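Local coordinates for uncharacterized protein (Candida albicans, PDB 5K04), which is the non-catalytic subunit of the NatB N-terminal acetyltransferase complex, an all-helical protein that probably serves as a scaffold for the catalytic subunit, at residues S607-L612 / K650-E655; N665-V670 / V744-S749; V128-F133 / A150-L155; L171-M176 / Y189-F194. All blocks are in the same frame, centred on the assembly; numbering follows the deposited sequence.

Contact 1: S607-L612 / K650-E655; sequences SVFDNL and KILIPE
Phe609 lays one face of its ring over Leu652, whose CB sits above the ring centre in a CH-pi contact, 3.5 Å from the centroid and only 5° off the ring normal. Here the first turn of helix 608-625 packs on a 3-10 turn in an all-helical protein: Phe609 belongs to the helix, whereas Leu652 lies in the short turn 650-652, within the connection that leads to helix 661-682. With CG anti to the backbone N (chi1 177°), Phe609 is directed at that turn, and the two side chains lie alongside each other in the same direction. Leu652 CD2 extends the overlap past the centre, coming within 4.1 Å of Phe609 CZ.

Ile651 carries the second half of the contact. Its CD1 meets Val608 CG1 at 3.8 Å, the two side chains crossing at about a right angle, and the same methyl also lies 4.0 Å from Phe609 CA. Leu612, one turn further along the helix, adds a looser touch, with its CD2 4.3 Å from Ile651 CD1. The interface is wholly apolar and only partly buried: Phe609 and Leu652 are sunk into the protein, while Val608 and Ile651 are exposed.

Other parts of the chain surround these side chains: Leu649 touches Phe609 and Leu612, and Leu662 packs on Leu652. Asn665 lies against Phe609, and a hydrogen bond from its ND2 to Leu652 O links the turn to helix 661-682. The helix start is itself capped, Ser607 at the N-cap position taking a nearly straight bond from Asp610 N to its OG, 3.2 Å long.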
# COMPACT_ATOMS: atom_id res chain seq x y z
N SER A 607 -4.74 27.09 1.01
CA SER A 607 -5.80 28.06 1.30
C SER A 607 -5.25 29.29 2.02
O SER A 607 -4.16 29.27 2.60
CB SER A 607 -6.88 27.42 2.17
OG SER A 607 -6.38 27.18 3.49
N VAL A 608 -6.04 30.37 1.99
CA VAL A 608 -5.63 31.60 2.66
C VAL A 608 -5.28 31.32 4.11
O VAL A 608 -4.22 31.73 4.61
CB VAL A 608 -6.73 32.68 2.56
CG1 VAL A 608 -6.25 33.96 3.18
CG2 VAL A 608 -7.11 32.93 1.10
N PHE A 609 -6.14 30.57 4.81
CA PHE A 609 -5.92 30.35 6.23
C PHE A 609 -4.66 29.54 6.48
O PHE A 609 -3.87 29.85 7.38
CB PHE A 609 -7.11 29.68 6.90
CG PHE A 609 -6.86 29.40 8.35
CD1 PHE A 609 -6.70 30.45 9.25
CD2 PHE A 609 -6.74 28.10 8.81
CE1 PHE A 609 -6.45 30.21 10.58
CE2 PHE A 609 -6.49 27.85 10.17
CZ PHE A 609 -6.34 28.91 11.05
N ASP A 610 -4.46 28.47 5.70
CA ASP A 610 -3.27 27.64 5.88
C ASP A 610 -2.00 28.42 5.59
O ASP A 610 -0.99 28.21 6.26
CB ASP A 610 -3.36 26.38 5.02
CG ASP A 610 -4.05 25.22 5.75
OD1 ASP A 610 -4.13 25.25 7.00
OD2 ASP A 610 -4.50 24.27 5.07
N ASN A 611 -2.02 29.34 4.61
CA ASN A 611 -0.85 30.19 4.38
C ASN A 611 -0.55 31.06 5.60
O ASN A 611 0.61 31.24 5.97
CB ASN A 611 -1.05 31.04 3.12
CG ASN A 611 -0.54 30.33 1.84
OD1 ASN A 611 0.43 29.56 1.88
ND2 ASN A 611 -1.19 30.60 0.72
N LEU A 612 -1.60 31.58 6.26
CA LEU A 612 -1.39 32.37 7.47
C LEU A 612 -0.90 31.49 8.62
O LEU A 612 0.02 31.86 9.35
CB LEU A 612 -2.68 33.08 7.85
CG LEU A 612 -2.77 33.77 9.21
CD1 LEU A 612 -1.88 35.00 9.23
CD2 LEU A 612 -4.22 34.15 9.51
N LYS A 650 -10.92 34.49 11.93
CA LYS A 650 -12.25 34.13 11.43
C LYS A 650 -12.23 33.62 10.00
O LYS A 650 -13.16 32.93 9.58
CB LYS A 650 -13.19 35.34 11.44
CG LYS A 650 -13.83 35.67 12.74
CD LYS A 650 -14.76 36.88 12.58
CE LYS A 650 -14.07 38.03 11.85
NZ LYS A 650 -14.88 39.31 11.87
N ILE A 651 -11.22 33.99 9.21
CA ILE A 651 -11.13 33.52 7.84
C ILE A 651 -10.96 32.02 7.76
O ILE A 651 -11.05 31.45 6.67
CB ILE A 651 -9.98 34.22 7.09
CG1 ILE A 651 -8.63 33.92 7.74
CG2 ILE A 651 -10.22 35.72 7.03
CD1 ILE A 651 -7.48 34.02 6.77
N LEU A 652 -10.68 31.37 8.89
CA LEU A 652 -10.71 29.91 8.92
C LEU A 652 -12.13 29.38 8.76
O LEU A 652 -12.31 28.21 8.40
CB LEU A 652 -10.09 29.39 10.23
CG LEU A 652 -10.90 29.54 11.52
CD1 LEU A 652 -11.89 28.38 11.76
CD2 LEU A 652 -9.97 29.70 12.72
N ILE A 653 -13.13 30.22 9.02
CA ILE A 653 -14.52 29.81 8.92
C ILE A 653 -14.97 29.88 7.47
O ILE A 653 -14.96 30.96 6.85
CB ILE A 653 -15.42 30.68 9.81
CG1 ILE A 653 -14.98 30.56 11.27
CG2 ILE A 653 -16.88 30.25 9.66
CD1 ILE A 653 -15.79 31.45 12.20
N PRO A 654 -15.37 28.76 6.89
CA PRO A 654 -15.85 28.78 5.51
C PRO A 654 -17.26 29.34 5.46
O PRO A 654 -18.04 29.21 6.41
CB PRO A 654 -15.81 27.31 5.09
CG PRO A 654 -15.97 26.56 6.39
CD PRO A 654 -15.36 27.40 7.47
N GLU A 655 -17.58 29.99 4.33
CA GLU A 655 -18.92 30.55 4.15
C GLU A 655 -20.00 29.47 4.15
O GLU A 655 -21.15 29.76 4.48
CB GLU A 655 -18.99 31.39 2.87
CG GLU A 655 -18.78 30.63 1.61
CD GLU A 655 -18.81 31.54 0.39
OE1 GLU A 655 -19.26 32.70 0.52
OE2 GLU A 655 -18.36 31.10 -0.70

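Contact 2: N665-V670 / V744-S749; sequences NLTNLV and VALLNS
Leu746 reaches from the last helix of the chain across Thr667, and the two side chains cross obliquely. The contact is a buried helix-helix packing in the all-helical C-terminal region, joining helix 661-682 to helix 729-747 near the latter's end. Leu746 CG lies anti to its carbonyl carbon (chi1 -64°), and both methyls of the fork approach the threonine hydroxyl, CD1 at 3.3 Å and CD2 at 3.6 Å from Thr667 OG1. That oxygen is satisfied within its own helix: the hydroxyl bonded to Thr663 O meets the leucine methyls by van der Waals contact.

On the side of Leu666 the meeting is looser and purely apolar. Its CB stands 4.2 Å from Leu746 CD1, and its CD2 is 4.3 Å from CD2 of Leu747, a residue whose CB points away from helix 661-682 although its tip bends back closer. Phe702 of helix 698-703 touches both Leu666 and Leu747 and so ties a third helix to this end.

Val670 divides its two methyls between backbone and side chain. CG2 lies 3.5 Å from the carbonyl oxygen of Leu746, and CG1 rests against Ser749 CB. Ile521 of helix 506-521 also packs on Val670, and Leu750, the final residue, touches it as well. The serine thus offers its carbon to the valine while its oxygen is turned to its own chain: Ser749 OG donates to Ala745 O at 3.0 Å, tilted 22° from the plane of that carbonyl.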
# COMPACT_ATOMS: atom_id res chain seq x y z
N ASN A 665 -9.64 23.40 10.18
CA ASN A 665 -8.89 24.61 10.52
C ASN A 665 -8.91 24.87 12.02
O ASN A 665 -7.90 25.27 12.60
CB ASN A 665 -9.48 25.82 9.79
CG ASN A 665 -9.36 25.72 8.29
OD1 ASN A 665 -8.49 25.03 7.75
ND2 ASN A 665 -10.25 26.44 7.60
N LEU A 666 -10.07 24.67 12.66
CA LEU A 666 -10.19 24.92 14.09
C LEU A 666 -9.30 23.97 14.88
O LEU A 666 -8.66 24.38 15.86
CB LEU A 666 -11.66 24.78 14.49
CG LEU A 666 -12.20 25.51 15.71
CD1 LEU A 666 -11.69 26.93 15.77
CD2 LEU A 666 -13.72 25.49 15.67
N THR A 667 -9.22 22.70 14.44
CA THR A 667 -8.32 21.74 15.05
C THR A 667 -6.87 22.20 14.93
O THR A 667 -6.08 22.07 15.88
CB THR A 667 -8.51 20.35 14.41
OG1 THR A 667 -9.86 19.90 14.58
CG2 THR A 667 -7.61 19.33 15.03
N ASN A 668 -6.52 22.80 13.79
CA ASN A 668 -5.16 23.27 13.60
C ASN A 668 -4.89 24.52 14.42
O ASN A 668 -3.78 24.70 14.94
CB ASN A 668 -4.89 23.53 12.12
CG ASN A 668 -4.59 22.25 11.35
OD1 ASN A 668 -4.11 21.26 11.92
ND2 ASN A 668 -4.87 22.28 10.05
N LEU A 669 -5.90 25.39 14.55
CA LEU A 669 -5.78 26.53 15.45
C LEU A 669 -5.57 26.08 16.89
O LEU A 669 -4.73 26.64 17.60
CB LEU A 669 -7.01 27.43 15.36
CG LEU A 669 -6.89 28.66 16.28
CD1 LEU A 669 -5.68 29.52 15.87
CD2 LEU A 669 -8.15 29.50 16.29
N VAL A 670 -6.33 25.07 17.34
CA VAL A 670 -6.19 24.60 18.73
C VAL A 670 -4.78 24.08 18.97
O VAL A 670 -4.15 24.39 19.98
CB VAL A 670 -7.25 23.52 19.06
CG1 VAL A 670 -6.94 22.87 20.39
CG2 VAL A 670 -8.63 24.10 19.12
N VAL A 744 -17.79 21.41 19.78
CA VAL A 744 -17.71 21.89 21.17
C VAL A 744 -16.43 21.39 21.83
O VAL A 744 -15.79 22.12 22.61
CB VAL A 744 -18.96 21.46 21.95
CG1 VAL A 744 -18.76 21.59 23.47
CG2 VAL A 744 -20.16 22.29 21.50
N ALA A 745 -16.02 20.16 21.53
CA ALA A 745 -14.75 19.65 22.04
C ALA A 745 -13.59 20.55 21.63
O ALA A 745 -12.69 20.81 22.43
CB ALA A 745 -14.54 18.22 21.53
N LEU A 746 -13.62 21.06 20.39
CA LEU A 746 -12.56 21.94 19.90
C LEU A 746 -12.62 23.30 20.58
O LEU A 746 -11.59 23.82 21.03
CB LEU A 746 -12.67 22.08 18.37
CG LEU A 746 -12.44 20.78 17.59
CD1 LEU A 746 -12.55 20.98 16.08
CD2 LEU A 746 -11.07 20.15 17.94
N LEU A 747 -13.82 23.89 20.68
CA LEU A 747 -13.99 25.21 21.29
C LEU A 747 -13.54 25.23 22.75
O LEU A 747 -12.90 26.18 23.19
CB LEU A 747 -15.46 25.62 21.21
CG LEU A 747 -15.98 25.90 19.81
CD1 LEU A 747 -17.49 26.02 19.84
CD2 LEU A 747 -15.39 27.19 19.30
N ASN A 748 -13.88 24.18 23.51
CA ASN A 748 -13.42 24.04 24.89
C ASN A 748 -11.92 23.78 24.98
O ASN A 748 -11.36 23.88 26.07
CB ASN A 748 -14.18 22.91 25.58
CG ASN A 748 -15.67 23.19 25.69
OD1 ASN A 748 -16.13 24.33 25.54
ND2 ASN A 748 -16.44 22.14 25.97
N SER A 749 -11.28 23.43 23.88
CA SER A 749 -9.85 23.19 23.86
C SER A 749 -9.06 24.44 23.50
O SER A 749 -7.84 24.46 23.68
CB SER A 749 -9.53 22.05 22.88
OG SER A 749 -9.82 20.79 23.45

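Contact 3: V128-F133 / A150-L155; sequences VFNRIF and AFSFHL
Asn130 places its amide nitrogen over the ring of Phe153 and at the same time donates to Ser152. ND2 lies 3.1 Å above the ring plane, over the centre, with the amide and ring planes 72° apart. The bond from Asn130 ND2 to Ser152 OG is 3.1 Å long and bent, and the serine oxygen stands somewhat out of the amide plane. Ser152 also turns its CB to the edge of another aromatic ring, in plane and 3.5 Å from Phe133 CD2. Farther along, Phe129 CD2 and Leu155 CD1 make a loose apolar touch at 4.4 Å.

The backbones behind these groups belong to an antiparallel pair, helix 126-138 and helix 143-157, successive in the chain and joined by a short turn: an alpha-hairpin, as in TPR-like helical repeats. Their local axes approach to 8.8 Å and run at 164° to each other, with Asn130 and Ser152 nearest across the pair. Asn130 CG is anti to the backbone N (chi1 170°), directed at the partner helix.

A second shell fixes the partners. Ser152 OG bonds to the carbonyl of Tyr149, Phe117 meets both Phe129 and Phe133, and Leu171 and Leu175 of helix 162-177 touch Phe153. Since a carbonyl can only accept, Ser152 probably gives its proton to Tyr149: a short hydrogen-bond chain, Asn130 ND2 to Ser152 OG to Tyr149 O, satisfies a buried hydroxyl within a largely aromatic interface.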
# COMPACT_ATOMS: atom_id res chain seq x y z
N VAL A 128 26.08 -0.48 -2.59
CA VAL A 128 26.55 -1.11 -1.37
C VAL A 128 26.23 -2.61 -1.38
O VAL A 128 27.11 -3.43 -1.11
CB VAL A 128 25.96 -0.40 -0.14
CG1 VAL A 128 26.02 -1.29 1.07
CG2 VAL A 128 26.72 0.88 0.12
N PHE A 129 24.99 -2.97 -1.73
CA PHE A 129 24.64 -4.38 -1.87
C PHE A 129 25.66 -5.09 -2.76
O PHE A 129 26.20 -6.15 -2.40
CB PHE A 129 23.25 -4.54 -2.49
CG PHE A 129 22.11 -4.35 -1.52
CD1 PHE A 129 22.09 -3.29 -0.63
CD2 PHE A 129 21.02 -5.22 -1.55
CE1 PHE A 129 21.02 -3.12 0.24
CE2 PHE A 129 19.95 -5.05 -0.68
CZ PHE A 129 19.95 -4.00 0.21
N ASN A 130 25.92 -4.51 -3.93
CA ASN A 130 26.82 -5.11 -4.90
C ASN A 130 28.25 -5.11 -4.39
O ASN A 130 29.01 -6.06 -4.64
CB ASN A 130 26.70 -4.35 -6.22
CG ASN A 130 27.76 -4.75 -7.21
OD1 ASN A 130 28.86 -4.20 -7.22
ND2 ASN A 130 27.43 -5.72 -8.05
N ARG A 131 28.64 -4.06 -3.67
CA ARG A 131 29.96 -4.05 -3.05
C ARG A 131 30.07 -5.11 -1.96
O ARG A 131 31.09 -5.80 -1.87
CB ARG A 131 30.27 -2.66 -2.48
CG ARG A 131 31.68 -2.55 -1.92
CD ARG A 131 32.33 -1.22 -2.27
NE ARG A 131 31.70 -0.09 -1.60
CZ ARG A 131 31.03 0.89 -2.21
NH1 ARG A 131 30.91 0.88 -3.54
NH2 ARG A 131 30.49 1.86 -1.50
N ILE A 132 29.04 -5.26 -1.13
CA ILE A 132 29.06 -6.30 -0.10
C ILE A 132 29.19 -7.66 -0.75
O ILE A 132 30.03 -8.49 -0.36
CB ILE A 132 27.80 -6.23 0.77
CG1 ILE A 132 27.80 -4.94 1.58
CG2 ILE A 132 27.72 -7.48 1.66
CD1 ILE A 132 26.46 -4.66 2.24
N PHE A 133 28.35 -7.91 -1.75
CA PHE A 133 28.35 -9.19 -2.43
C PHE A 133 29.67 -9.45 -3.16
O PHE A 133 30.09 -10.60 -3.28
CB PHE A 133 27.15 -9.23 -3.37
CG PHE A 133 25.83 -9.18 -2.65
CD1 PHE A 133 25.74 -9.50 -1.31
CD2 PHE A 133 24.68 -8.81 -3.31
CE1 PHE A 133 24.51 -9.46 -0.63
CE2 PHE A 133 23.45 -8.76 -2.64
CZ PHE A 133 23.37 -9.08 -1.30
N ALA A 150 25.52 -11.55 -8.69
CA ALA A 150 24.96 -11.42 -10.03
C ALA A 150 23.62 -10.70 -10.01
O ALA A 150 23.36 -9.79 -10.81
CB ALA A 150 24.79 -12.80 -10.66
N PHE A 151 22.74 -11.12 -9.11
CA PHE A 151 21.44 -10.48 -8.98
C PHE A 151 21.59 -9.00 -8.62
O PHE A 151 20.82 -8.16 -9.09
CB PHE A 151 20.60 -11.22 -7.94
CG PHE A 151 19.19 -10.70 -7.81
CD1 PHE A 151 18.28 -10.87 -8.85
CD2 PHE A 151 18.79 -10.05 -6.66
CE1 PHE A 151 16.99 -10.39 -8.72
CE2 PHE A 151 17.50 -9.58 -6.53
CZ PHE A 151 16.60 -9.74 -7.57
N SER A 152 22.61 -8.67 -7.82
CA SER A 152 22.84 -7.29 -7.42
C SER A 152 23.20 -6.40 -8.60
O SER A 152 23.00 -5.18 -8.53
CB SER A 152 23.92 -7.22 -6.34
OG SER A 152 25.21 -7.52 -6.86
N PHE A 153 23.72 -6.99 -9.69
CA PHE A 153 24.02 -6.20 -10.88
C PHE A 153 22.75 -5.81 -11.62
O PHE A 153 22.66 -4.72 -12.18
CB PHE A 153 24.94 -6.97 -11.82
CG PHE A 153 26.38 -6.90 -11.43
CD1 PHE A 153 27.08 -5.71 -11.56
CD2 PHE A 153 27.02 -8.00 -10.89
CE1 PHE A 153 28.43 -5.63 -11.18
CE2 PHE A 153 28.36 -7.94 -10.51
CZ PHE A 153 29.07 -6.74 -10.65
N HIS A 154 21.77 -6.71 -11.62
CA HIS A 154 20.44 -6.36 -12.10
C HIS A 154 19.81 -5.24 -11.27
O HIS A 154 19.22 -4.31 -11.82
CB HIS A 154 19.53 -7.59 -12.06
CG HIS A 154 18.08 -7.24 -12.15
ND1 HIS A 154 17.53 -6.68 -13.28
CD2 HIS A 154 17.08 -7.34 -11.25
CE1 HIS A 154 16.24 -6.47 -13.08
NE2 HIS A 154 15.95 -6.87 -11.86
N LEU A 155 19.91 -5.34 -9.93
CA LEU A 155 19.39 -4.29 -9.06
C LEU A 155 19.99 -2.94 -9.41
O LEU A 155 19.26 -1.94 -9.50
CB LEU A 155 19.70 -4.63 -7.61
CG LEU A 155 18.97 -5.83 -7.01
CD1 LEU A 155 19.29 -5.90 -5.51
CD2 LEU A 155 17.43 -5.74 -7.24

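Contact 4: L171-M176 / Y189-F194; sequences LGKKLM and YVYTLF
Gly172 and Phe194 form the tight part of this contact. The glycine CA stands over the ring centre in a CH-pi contact, 3.8 Å from the Phe194 centroid, and the bare backbone continues across the same face, with Gly172 C 3.6 Å from Phe194 CD2. Having no side chain, the glycine lets helix 162-177 come down directly on the ring, while Leu193 CB covers the opposite face. Next to it, Met176 is wedged against Val190 and Tyr191 of helix 185-192. Its chain bends at chi2 (-48°) to bring SD 3.5 Å from Val190 CG1, the two side chains crossing at about a right angle, and its CB lies 3.5 Å from Tyr191 CD1. Leu147 and Ala150 of helix 143-157 also touch Met176.

Toward partly exposed Lys173 the packing thins. This side chain passes Tyr191 at a slant; Lys173 CG and the Lys173 backbone O each lie 3.8 Å from Tyr191 CE1, the oxygen oblique to the ring. Lys173 CE passes 3.8 Å from Phe194 O.

The contact thus joins helix 162-177 to segment 189-194 through carbon, sulfur and one face of Phe194, with no hydrogen bond between them. The polar ends find partners beyond the two segments: Tyr191 OH bonds to Glu177 at the end of helix 162-177, and Lys173 NZ forms a salt bridge with Glu199 of helix 197-204, which would offset its charge, so the interface itself can be largely apolar.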
# COMPACT_ATOMS: atom_id res chain seq x y z
N LEU A 171 29.11 -8.29 -16.40
CA LEU A 171 29.59 -8.96 -15.19
C LEU A 171 28.54 -9.91 -14.64
O LEU A 171 28.88 -10.99 -14.14
CB LEU A 171 30.01 -7.92 -14.13
CG LEU A 171 31.25 -7.06 -14.42
CD1 LEU A 171 31.31 -5.91 -13.45
CD2 LEU A 171 32.56 -7.85 -14.35
N GLY A 172 27.27 -9.53 -14.71
CA GLY A 172 26.23 -10.42 -14.21
C GLY A 172 26.05 -11.65 -15.08
O GLY A 172 25.90 -12.77 -14.58
N LYS A 173 26.08 -11.45 -16.40
CA LYS A 173 25.96 -12.55 -17.34
C LYS A 173 27.07 -13.56 -17.14
O LYS A 173 26.83 -14.77 -17.10
CB LYS A 173 25.98 -12.00 -18.78
CG LYS A 173 25.70 -13.04 -19.84
CD LYS A 173 26.25 -12.65 -21.20
CE LYS A 173 25.26 -11.88 -22.02
NZ LYS A 173 25.76 -11.72 -23.42
N LYS A 174 28.30 -13.07 -16.99
CA LYS A 174 29.46 -13.95 -16.89
C LYS A 174 29.47 -14.70 -15.56
O LYS A 174 29.89 -15.86 -15.50
CB LYS A 174 30.72 -13.11 -17.08
CG LYS A 174 32.02 -13.75 -16.67
CD LYS A 174 33.15 -12.73 -16.77
CE LYS A 174 32.80 -11.44 -16.02
NZ LYS A 174 33.78 -10.33 -16.27
N LEU A 175 29.03 -14.06 -14.48
CA LEU A 175 28.89 -14.75 -13.20
C LEU A 175 27.89 -15.90 -13.30
O LEU A 175 28.13 -16.98 -12.75
CB LEU A 175 28.42 -13.77 -12.12
CG LEU A 175 29.45 -12.79 -11.60
CD1 LEU A 175 28.76 -11.66 -10.90
CD2 LEU A 175 30.42 -13.52 -10.68
N MET A 176 26.76 -15.66 -13.98
CA MET A 176 25.74 -16.70 -14.12
C MET A 176 26.22 -17.82 -15.04
O MET A 176 26.01 -19.00 -14.75
CB MET A 176 24.42 -16.08 -14.63
CG MET A 176 23.69 -15.19 -13.55
SD MET A 176 23.55 -15.94 -11.96
CE MET A 176 22.71 -17.38 -12.54
N TYR A 189 16.18 -17.70 -14.14
CA TYR A 189 15.60 -16.36 -14.12
C TYR A 189 16.69 -15.29 -14.03
O TYR A 189 16.72 -14.35 -14.83
CB TYR A 189 14.60 -16.25 -12.96
CG TYR A 189 14.13 -14.82 -12.68
CD1 TYR A 189 13.10 -14.24 -13.44
CD2 TYR A 189 14.70 -14.07 -11.65
CE1 TYR A 189 12.68 -12.92 -13.19
CE2 TYR A 189 14.26 -12.76 -11.37
CZ TYR A 189 13.26 -12.20 -12.15
OH TYR A 189 12.84 -10.93 -11.90
N VAL A 190 17.62 -15.44 -13.07
CA VAL A 190 18.66 -14.43 -12.87
C VAL A 190 19.45 -14.22 -14.15
O VAL A 190 19.71 -13.09 -14.57
CB VAL A 190 19.60 -14.82 -11.71
CG1 VAL A 190 20.75 -13.81 -11.60
CG2 VAL A 190 18.85 -14.86 -10.41
N TYR A 191 19.83 -15.33 -14.79
CA TYR A 191 20.58 -15.28 -16.04
C TYR A 191 19.83 -14.44 -17.08
O TYR A 191 20.43 -13.58 -17.74
CB TYR A 191 20.83 -16.71 -16.54
CG TYR A 191 21.79 -16.84 -17.69
CD1 TYR A 191 22.92 -16.05 -17.76
CD2 TYR A 191 21.57 -17.76 -18.71
CE1 TYR A 191 23.79 -16.15 -18.83
CE2 TYR A 191 22.45 -17.87 -19.78
CZ TYR A 191 23.56 -17.06 -19.84
OH TYR A 191 24.44 -17.18 -20.90
N THR A 192 18.51 -14.65 -17.22
CA THR A 192 17.73 -13.93 -18.23
C THR A 192 17.73 -12.43 -18.00
O THR A 192 17.46 -11.67 -18.93
CB THR A 192 16.28 -14.40 -18.26
OG1 THR A 192 15.66 -14.07 -17.01
CG2 THR A 192 16.19 -15.90 -18.51
N LEU A 193 18.04 -11.98 -16.77
CA LEU A 193 18.07 -10.54 -16.52
C LEU A 193 19.16 -9.83 -17.31
O LEU A 193 19.12 -8.61 -17.44
CB LEU A 193 18.25 -10.26 -15.03
CG LEU A 193 17.19 -10.88 -14.11
CD1 LEU A 193 17.65 -10.75 -12.66
CD2 LEU A 193 15.81 -10.22 -14.33
N PHE A 194 20.14 -10.56 -17.85
CA PHE A 194 21.25 -9.94 -18.57
C PHE A 194 21.26 -10.29 -20.06
O PHE A 194 22.24 -10.00 -20.74
CB PHE A 194 22.58 -10.34 -17.93
CG PHE A 194 22.58 -10.15 -16.44
CD1 PHE A 194 22.65 -8.87 -15.90
CD2 PHE A 194 22.47 -11.23 -15.58
CE1 PHE A 194 22.62 -8.68 -14.52
CE2 PHE A 194 22.43 -11.04 -14.21
CZ PHE A 194 22.52 -9.76 -13.68

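Overall arrangement
The four contacts form two touching pairs on opposite sides of the chain's centre. Contacts 3 and 4, with centres about 12 Å apart, join successive helices in the N-terminal part: Phe194 and Met176 of contact 4 pack against Ala150 of contact 3. Contacts 1 and 2 share no element, but meet where Leu652 O probably accepts from Asn665 ND2; contact 2 packs helix 729-747, the last of the chain, on helix 661-682. Contacts 2, 3 and 4 are buried, whereas contact 1 is open to solvent at Val608 and Ile651. Only contact 3 has a hydrogen bond between its segments; contacts 1 and 4 combine a ring face with aliphatic or sulfur contacts, while contact 2 has no ring across its segments.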